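Local coordinates for protein L-ribulose 3-epimerase (Methylomonas sp. DH-1, PDB 7CJ7) that interconverts ketoses by epimerising them at C3, acting most strongly on L-ribulose, as a manganese-dependent homodimeric enzyme, at residues Ala66-Val78 / Lys88-Leu100. Residues are numbered along the deposited sequence; the frame is centred on the assembly and turned at random.
Sequences AHASLGLSAATDV and KGDELLRKATDVL. With SOL (L-sorbose), chain C.
The carbonyl oxygen of L93, whose side chain packs against L70 and L72, takes two donors from opposite faces of its plane: the backbone N of T97 and the hydroxyl T97 OG1, at 2.8 Å from L93 O and tilted 32° from that plane. Helix 88-100 and the strand it packs on, 66-72, belong to a beta-alpha-beta unit of the TIM barrel; they run nearly antiparallel, their axes 9.0 Å apart at closest. No hydrogen bond joins the segments, and the interface rests largely on apolar side chains. L92 runs alongside L70 and L72 but points the opposite way to each, whereas L93 lies roughly perpendicular to both, with L93 CD2 touching both L72 CD2 and L70 CD1. The tightest carbon pair is L70 CD2 with A96 CB, 3.4 Å, inside the usual van der Waals distance. Farther along, L100 CD1 reaches the backbone at A68 N and H67 CA.

Beyond the strand, T76 helps to close the turn: with chi1 at 52°, OG1 accepts a nearly straight bond (174°) from S73 N, 3.0 Å away, while T76 N bonds back to S73 O. The same torsion sends CG2 across L92, 3.8 Å from L92 CD1. With an alanine here, S73 N would probably lose its acceptor and a gap would be likely to open beside L92 CD1. T76 O lies 3.1 Å from G89 CA; a beta carbon modelled on G89 would fall 2.3 Å from T76 O and would also clash with V78 CG1.

The strand's other side serves the substrate pocket: S69 OG, also hydrogen-bonded to E41 OE2, accepts a 2.6 Å hydrogen bond from O6 of L-sorbose.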
ATOM      1  N   ALA A  66      -1.751   0.106 -29.466  1.00 11.94           N
ATOM      2  CA  ALA A  66      -2.486   0.192 -28.189  1.00 11.58           C
ATOM      3  C   ALA A  66      -2.615  -1.197 -27.568  1.00 11.86           C
ATOM      4  O   ALA A  66      -2.804  -2.181 -28.301  1.00 12.86           O
ATOM      5  CB  ALA A  66      -3.833   0.836 -28.406  1.00 13.18           C
ATOM      6  N   HIS A  67      -2.473  -1.255 -26.251  1.00 10.83           N
ATOM      7  CA  HIS A  67      -2.924  -2.379 -25.406  1.00 11.58           C
ATOM      8  C   HIS A  67      -3.934  -1.795 -24.421  1.00  9.80           C
ATOM      9  O   HIS A  67      -4.090  -0.576 -24.384  1.00  9.66           O
ATOM     10  CB  HIS A  67      -1.741  -3.086 -24.731  1.00 11.40           C
ATOM     11  CG  HIS A  67      -0.783  -3.710 -25.684  1.00 12.63           C
ATOM     12  ND1 HIS A  67      -1.180  -4.652 -26.629  1.00 14.50           N
ATOM     13  CD2 HIS A  67       0.551  -3.553 -25.833  1.00 12.80           C
ATOM     14  CE1 HIS A  67      -0.121  -5.049 -27.312  1.00 14.68           C
ATOM     15  NE2 HIS A  67       0.954  -4.388 -26.841  1.00 14.53           N
ATOM     16  N   ALA A  68      -4.618  -2.623 -23.654  1.00 10.16           N
ATOM     17  CA  ALA A  68      -5.658  -2.131 -22.730  1.00 10.53           C
ATOM     18  C   ALA A  68      -5.483  -2.789 -21.365  1.00 10.88           C
ATOM     19  O   ALA A  68      -5.140  -3.956 -21.304  1.00 11.87           O
ATOM     20  CB  ALA A  68      -7.025  -2.397 -23.304  1.00 13.15           C
ATOM     21  N   SER A  69      -5.747  -2.030 -20.314  1.00 12.30           N
ATOM     22  CA  SER A  69      -5.795  -2.526 -18.925  1.00 12.74           C
ATOM     23  C   SER A  69      -7.124  -2.083 -18.324  1.00 13.52           C
ATOM     24  O   SER A  69      -7.705  -1.090 -18.808  1.00 14.85           O
ATOM     25  CB  SER A  69      -4.610  -2.032 -18.129  1.00 14.70           C
ATOM     26  OG  SER A  69      -4.646  -0.622 -17.983  1.00 17.39           O
ATOM     27  N   LEU A  70      -7.606  -2.804 -17.320  1.00 12.92           N
ATOM     28  CA  LEU A  70      -8.754  -2.313 -16.533  1.00 13.53           C
ATOM     29  C   LEU A  70      -8.720  -2.952 -15.153  1.00 11.75           C
ATOM     30  O   LEU A  70      -7.919  -3.854 -14.930  1.00 13.91           O
ATOM     31  CB  LEU A  70     -10.049  -2.630 -17.278  1.00 14.85           C
ATOM     32  CG  LEU A  70     -10.325  -4.113 -17.498  1.00 15.74           C
ATOM     33  CD1 LEU A  70     -10.979  -4.736 -16.272  1.00 16.02           C
ATOM     34  CD2 LEU A  70     -11.177  -4.328 -18.733  1.00 18.39           C
ATOM     35  N   GLY A  71      -9.518  -2.398 -14.257  1.00 12.68           N
ATOM     36  CA  GLY A  71      -9.930  -3.038 -13.007  1.00 12.62           C
ATOM     37  C   GLY A  71     -11.430  -3.185 -12.999  1.00 12.14           C
ATOM     38  O   GLY A  71     -12.111  -2.303 -13.535  1.00 12.95           O
ATOM     39  N   LEU A  72     -11.946  -4.274 -12.445  1.00 11.05           N
ATOM     40  CA  LEU A  72     -13.408  -4.394 -12.252  1.00 11.54           C
ATOM     41  C   LEU A  72     -13.809  -3.545 -11.039  1.00 10.98           C
ATOM     42  O   LEU A  72     -12.929  -3.007 -10.368  1.00 11.68           O
ATOM     43  CB  LEU A  72     -13.759  -5.871 -12.083  1.00 10.97           C
ATOM     44  CG  LEU A  72     -13.336  -6.759 -13.252  1.00 11.32           C
ATOM     45  CD1 LEU A  72     -13.534  -8.220 -12.904  1.00 11.02           C
ATOM     46  CD2 LEU A  72     -14.106  -6.398 -14.517  1.00 12.49           C
ATOM     47  N   SER A  73     -15.103  -3.412 -10.793  1.00 11.98           N
ATOM     48  CA  SER A  73     -15.673  -2.705  -9.626  1.00 13.27           C
ATOM     49  C   SER A  73     -16.575  -3.677  -8.865  1.00 14.56           C
ATOM     50  O   SER A  73     -16.710  -4.833  -9.331  1.00 13.97           O
ATOM     51  CB  SER A  73     -16.417  -1.480 -10.072  1.00 14.40           C
ATOM     52  OG  SER A  73     -17.583  -1.849 -10.785  1.00 15.06           O
ATOM     53  N   ALA A  74     -17.128  -3.253  -7.725  1.00 13.46           N
ATOM     54  CA  ALA A  74     -18.052  -4.079  -6.914  1.00 14.95           C
ATOM     55  C   ALA A  74     -19.162  -4.628  -7.819  1.00 14.23           C
ATOM     56  O   ALA A  74     -19.513  -5.801  -7.685  1.00 14.91           O
ATOM     57  CB  ALA A  74     -18.610  -3.278  -5.758  1.00 15.03           C
ATOM     58  N   ALA A  75     -19.668  -3.825  -8.755  1.00 14.27           N
ATOM     59  CA  ALA A  75     -20.836  -4.190  -9.593  1.00 14.43           C
ATOM     60  C   ALA A  75     -20.466  -5.293 -10.603  1.00 12.85           C
ATOM     61  O   ALA A  75     -21.388  -5.959 -11.109  1.00 14.02           O
ATOM     62  CB  ALA A  75     -21.362  -2.952 -10.278  1.00 16.48           C
ATOM     63  N   THR A  76     -19.174  -5.493 -10.878  1.00 11.13           N
ATOM     64  CA  THR A  76     -18.671  -6.382 -11.958  1.00 11.76           C
ATOM     65  C   THR A  76     -17.622  -7.372 -11.427  1.00 10.35           C
ATOM     66  O   THR A  76     -16.885  -7.940 -12.244  1.00 10.63           O
ATOM     67  CB  THR A  76     -18.095  -5.553 -13.112  1.00 13.50           C
ATOM     68  OG1 THR A  76     -17.142  -4.628 -12.593  1.00 13.17           O
ATOM     69  CG2 THR A  76     -19.150  -4.791 -13.878  1.00 14.06           C
ATOM     70  N   ASP A  77     -17.582  -7.602 -10.115  1.00  9.57           N
ATOM     71  CA  ASP A  77     -16.541  -8.426  -9.448  1.00 10.13           C
ATOM     72  C   ASP A  77     -16.756  -9.915  -9.748  1.00  9.89           C
ATOM     73  O   ASP A  77     -17.675 -10.497  -9.163  1.00 10.85           O
ATOM     74  CB  ASP A  77     -16.567  -8.173  -7.944  1.00  9.81           C
ATOM     75  CG  ASP A  77     -15.436  -8.840  -7.180  1.00 11.26           C
ATOM     76  OD1 ASP A  77     -14.716  -9.666  -7.789  1.00 12.17           O
ATOM     77  OD2 ASP A  77     -15.281  -8.520  -5.974  1.00 13.71           O
ATOM     78  N   VAL A  78     -15.911 -10.518 -10.582  1.00  9.94           N
ATOM     79  CA  VAL A  78     -16.056 -11.936 -11.033  1.00 10.10           C
ATOM     80  C   VAL A  78     -15.703 -12.923  -9.913  1.00 10.45           C
ATOM     81  O   VAL A  78     -15.912 -14.131 -10.149  1.00 12.49           O
ATOM     82  CB  VAL A  78     -15.232 -12.229 -12.297  1.00 10.02           C
ATOM     83  CG1 VAL A  78     -15.818 -11.512 -13.504  1.00  9.73           C
ATOM     84  CG2 VAL A  78     -13.746 -11.923 -12.116  1.00 10.21           C
ATOM     85  N   LYS A  88     -22.224  -9.759 -14.969  1.00 13.55           N
ATOM     86  CA  LYS A  88     -21.907  -8.355 -15.354  1.00 13.44           C
ATOM     87  C   LYS A  88     -20.400  -8.220 -15.605  1.00 11.90           C
ATOM     88  O   LYS A  88     -20.011  -7.537 -16.569  1.00 12.55           O
ATOM     89  CB  LYS A  88     -22.361  -7.355 -14.288  1.00 16.90           C
ATOM     90  CG  LYS A  88     -23.857  -7.087 -14.245  1.00 21.03           C
ATOM     91  CD  LYS A  88     -24.369  -6.412 -15.493  1.00 26.08           C
ATOM     92  CE  LYS A  88     -25.702  -5.731 -15.281  1.00 30.44           C
ATOM     93  NZ  LYS A  88     -26.324  -5.374 -16.576  1.00 36.96           N
ATOM     94  N   GLY A  89     -19.571  -8.865 -14.786  1.00 11.84           N
ATOM     95  CA  GLY A  89     -18.110  -8.854 -14.966  1.00 11.12           C
ATOM     96  C   GLY A  89     -17.717  -9.538 -16.261  1.00 11.26           C
ATOM     97  O   GLY A  89     -16.895  -8.974 -17.014  1.00 10.95           O
ATOM     98  N   ASP A  90     -18.287 -10.713 -16.528  1.00 12.82           N
ATOM     99  CA  ASP A  90     -18.024 -11.478 -17.777  1.00 12.25           C
ATOM    100  C   ASP A  90     -18.345 -10.563 -18.966  1.00 11.10           C
ATOM    101  O   ASP A  90     -17.547 -10.524 -19.924  1.00 10.96           O
ATOM    102  CB  ASP A  90     -18.852 -12.766 -17.860  1.00 14.72           C
ATOM    103  CG  ASP A  90     -18.403 -13.910 -16.958  1.00 17.37           C
ATOM    104  OD1 ASP A  90     -17.341 -13.782 -16.303  1.00 19.02           O
ATOM    105  OD2 ASP A  90     -19.141 -14.929 -16.900  1.00 22.76           O
ATOM    106  N   GLU A  91     -19.473  -9.846 -18.893  1.00 10.68           N
ATOM    107  CA  GLU A  91     -19.981  -8.961 -19.975  1.00 11.58           C
ATOM    108  C   GLU A  91     -19.010  -7.789 -20.169  1.00 11.50           C
ATOM    109  O   GLU A  91     -18.645  -7.515 -21.321  1.00 11.71           O
ATOM    110  CB  GLU A  91     -21.399  -8.511 -19.646  1.00 13.90           C
ATOM    111  CG  GLU A  91     -21.970  -7.506 -20.622  1.00 16.60           C
ATOM    112  CD  GLU A  91     -23.304  -6.930 -20.163  1.00 20.54           C
ATOM    113  OE1 GLU A  91     -23.335  -6.193 -19.142  1.00 23.31           O
ATOM    114  OE2 GLU A  91     -24.314  -7.238 -20.810  1.00 29.35           O
ATOM    115  N   LEU A  92     -18.566  -7.147 -19.089  1.00 11.47           N
ATOM    116  CA  LEU A  92     -17.568  -6.047 -19.180  1.00 11.25           C
ATOM    117  C   LEU A  92     -16.283  -6.585 -19.828  1.00 10.89           C
ATOM    118  O   LEU A  92     -15.723  -5.916 -20.707  1.00  9.90           O
ATOM    119  CB  LEU A  92     -17.304  -5.455 -17.794  1.00 11.90           C
ATOM    120  CG  LEU A  92     -16.541  -4.128 -17.798  1.00 12.93           C
ATOM    121  CD1 LEU A  92     -16.850  -3.316 -16.551  1.00 13.79           C
ATOM    122  CD2 LEU A  92     -15.049  -4.361 -17.922  1.00 14.68           C
ATOM    123  N   LEU A  93     -15.803  -7.754 -19.413  1.00  9.75           N
ATOM    124  CA  LEU A  93     -14.510  -8.279 -19.932  1.00 10.36           C
ATOM    125  C   LEU A  93     -14.641  -8.633 -21.424  1.00 10.31           C
ATOM    126  O   LEU A  93     -13.670  -8.408 -22.191  1.00  9.36           O
ATOM    127  CB  LEU A  93     -14.091  -9.476 -19.081  1.00  9.93           C
ATOM    128  CG  LEU A  93     -13.675  -9.130 -17.653  1.00 10.44           C
ATOM    129  CD1 LEU A  93     -13.656 -10.377 -16.783  1.00 10.11           C
ATOM    130  CD2 LEU A  93     -12.321  -8.420 -17.630  1.00 10.25           C
ATOM    131  N   ARG A  94     -15.793  -9.153 -21.843  1.00 10.78           N
ATOM    132  CA  ARG A  94     -16.058  -9.436 -23.279  1.00 10.95           C
ATOM    133  C   ARG A  94     -16.004  -8.116 -24.060  1.00 10.27           C
ATOM    134  O   ARG A  94     -15.348  -8.069 -25.110  1.00 10.45           O
ATOM    135  CB  ARG A  94     -17.392 -10.176 -23.451  1.00 11.94           C
ATOM    136  CG  ARG A  94     -17.347 -11.649 -23.050  1.00 13.15           C
ATOM    137  CD  ARG A  94     -18.524 -12.408 -23.639  1.00 15.31           C
ATOM    138  NE  ARG A  94     -19.787 -11.820 -23.213  1.00 18.20           N
ATOM    139  CZ  ARG A  94     -20.443 -12.159 -22.107  1.00 20.46           C
ATOM    140  NH1 ARG A  94     -19.974 -13.121 -21.334  1.00 20.65           N
ATOM    141  NH2 ARG A  94     -21.575 -11.552 -21.786  1.00 21.81           N
ATOM    142  N   LYS A  95     -16.644  -7.066 -23.551  1.00  9.82           N
ATOM    143  CA  LYS A  95     -16.689  -5.751 -24.238  1.00 11.16           C
ATOM    144  C   LYS A  95     -15.266  -5.183 -24.337  1.00  9.89           C
ATOM    145  O   LYS A  95     -14.919  -4.654 -25.416  1.00 10.85           O
ATOM    146  CB  LYS A  95     -17.617  -4.778 -23.510  1.00 12.62           C
ATOM    147  CG  LYS A  95     -17.787  -3.433 -24.201  1.00 14.66           C
ATOM    148  CD  LYS A  95     -18.470  -3.528 -25.552  1.00 17.64           C
ATOM    149  CE  LYS A  95     -18.501  -2.205 -26.281  1.00 20.56           C
ATOM    150  NZ  LYS A  95     -19.074  -2.347 -27.640  1.00 24.23           N
ATOM    151  N   ALA A  96     -14.472  -5.299 -23.270  1.00  9.28           N
ATOM    152  CA  ALA A  96     -13.077  -4.804 -23.229  1.00  9.02           C
ATOM    153  C   ALA A  96     -12.259  -5.561 -24.278  1.00  9.68           C
ATOM    154  O   ALA A  96     -11.503  -4.921 -25.026  1.00 10.10           O
ATOM    155  CB  ALA A  96     -12.487  -4.940 -21.847  1.00  9.29           C
ATOM    156  N   THR A  97     -12.444  -6.876 -24.361  1.00  9.65           N
ATOM    157  CA  THR A  97     -11.771  -7.731 -25.372  1.00  9.59           C
ATOM    158  C   THR A  97     -12.150  -7.235 -26.772  1.00  9.28           C
ATOM    159  O   THR A  97     -11.261  -7.109 -27.619  1.00  9.53           O
ATOM    160  CB  THR A  97     -12.118  -9.207 -25.162  1.00 10.54           C
ATOM    161  OG1 THR A  97     -11.716  -9.586 -23.842  1.00 10.58           O
ATOM    162  CG2 THR A  97     -11.448 -10.102 -26.176  1.00 11.04           C
ATOM    163  N   ASP A  98     -13.431  -6.963 -27.000  1.00 10.05           N
ATOM    164  CA  ASP A  98     -13.961  -6.524 -28.316  1.00 11.17           C
ATOM    165  C   ASP A  98     -13.309  -5.193 -28.703  1.00 10.63           C
ATOM    166  O   ASP A  98     -12.932  -5.023 -29.877  1.00 10.56           O
ATOM    167  CB  ASP A  98     -15.481  -6.383 -28.286  1.00 12.67           C
ATOM    168  CG  ASP A  98     -16.251  -7.695 -28.166  1.00 15.68           C
ATOM    169  OD1 ASP A  98     -15.637  -8.777 -28.312  1.00 15.82           O
ATOM    170  OD2 ASP A  98     -17.472  -7.619 -27.958  1.00 18.71           O
ATOM    171  N   VAL A  99     -13.207  -4.267 -27.757  1.00  9.97           N
ATOM    172  CA  VAL A  99     -12.615  -2.925 -28.006  1.00  9.99           C
ATOM    173  C   VAL A  99     -11.145  -3.120 -28.369  1.00  9.54           C
ATOM    174  O   VAL A  99     -10.694  -2.522 -29.351  1.00  9.46           O
ATOM    175  CB  VAL A  99     -12.777  -1.994 -26.796  1.00 10.89           C
ATOM    176  CG1 VAL A  99     -11.909  -0.749 -26.927  1.00 11.80           C
ATOM    177  CG2 VAL A  99     -14.235  -1.615 -26.604  1.00 11.67           C
ATOM    178  N   LEU A 100     -10.433  -3.947 -27.598  1.00  9.62           N
ATOM    179  CA  LEU A 100      -8.991  -4.196 -27.820  1.00 10.40           C
ATOM    180  C   LEU A 100      -8.796  -4.778 -29.224  1.00 10.08           C
ATOM    181  O   LEU A 100      -7.933  -4.283 -29.949  1.00 10.21           O
ATOM    182  CB  LEU A 100      -8.480  -5.145 -26.741  1.00 10.85           C
ATOM    183  CG  LEU A 100      -7.024  -5.579 -26.873  1.00 12.27           C
ATOM    184  CD1 LEU A 100      -6.076  -4.396 -26.751  1.00 13.22           C
ATOM    185  CD2 LEU A 100      -6.703  -6.623 -25.820  1.00 14.09           C
TER
HETATM  186  C1  SOL C 301      -3.314  -0.387 -10.259  1.00 18.34           C
HETATM  187  O1  SOL C 301      -2.640  -0.081  -9.061  1.00 15.98           O
HETATM  188  C2  SOL C 301      -2.362  -0.652 -11.381  1.00 16.34           C
HETATM  189  O2  SOL C 301      -1.209  -0.973 -11.152  1.00 14.15           O
HETATM  190  C3  SOL C 301      -2.854  -0.459 -12.809  1.00 18.35           C
HETATM  191  O3  SOL C 301      -2.031  -1.147 -13.722  1.00 13.86           O
HETATM  192  C4  SOL C 301      -4.306  -0.900 -12.962  1.00 21.18           C
HETATM  193  O4  SOL C 301      -4.412  -2.293 -12.659  1.00 28.39           O
HETATM  194  C5  SOL C 301      -4.873  -0.667 -14.364  1.00 24.39           C
HETATM  195  O5  SOL C 301      -6.161  -1.273 -14.459  1.00 31.17           O
HETATM  196  C6  SOL C 301      -4.996   0.796 -14.732  1.00 26.53           C
HETATM  197  O6  SOL C 301      -5.487   0.939 -16.068  1.00 23.74           O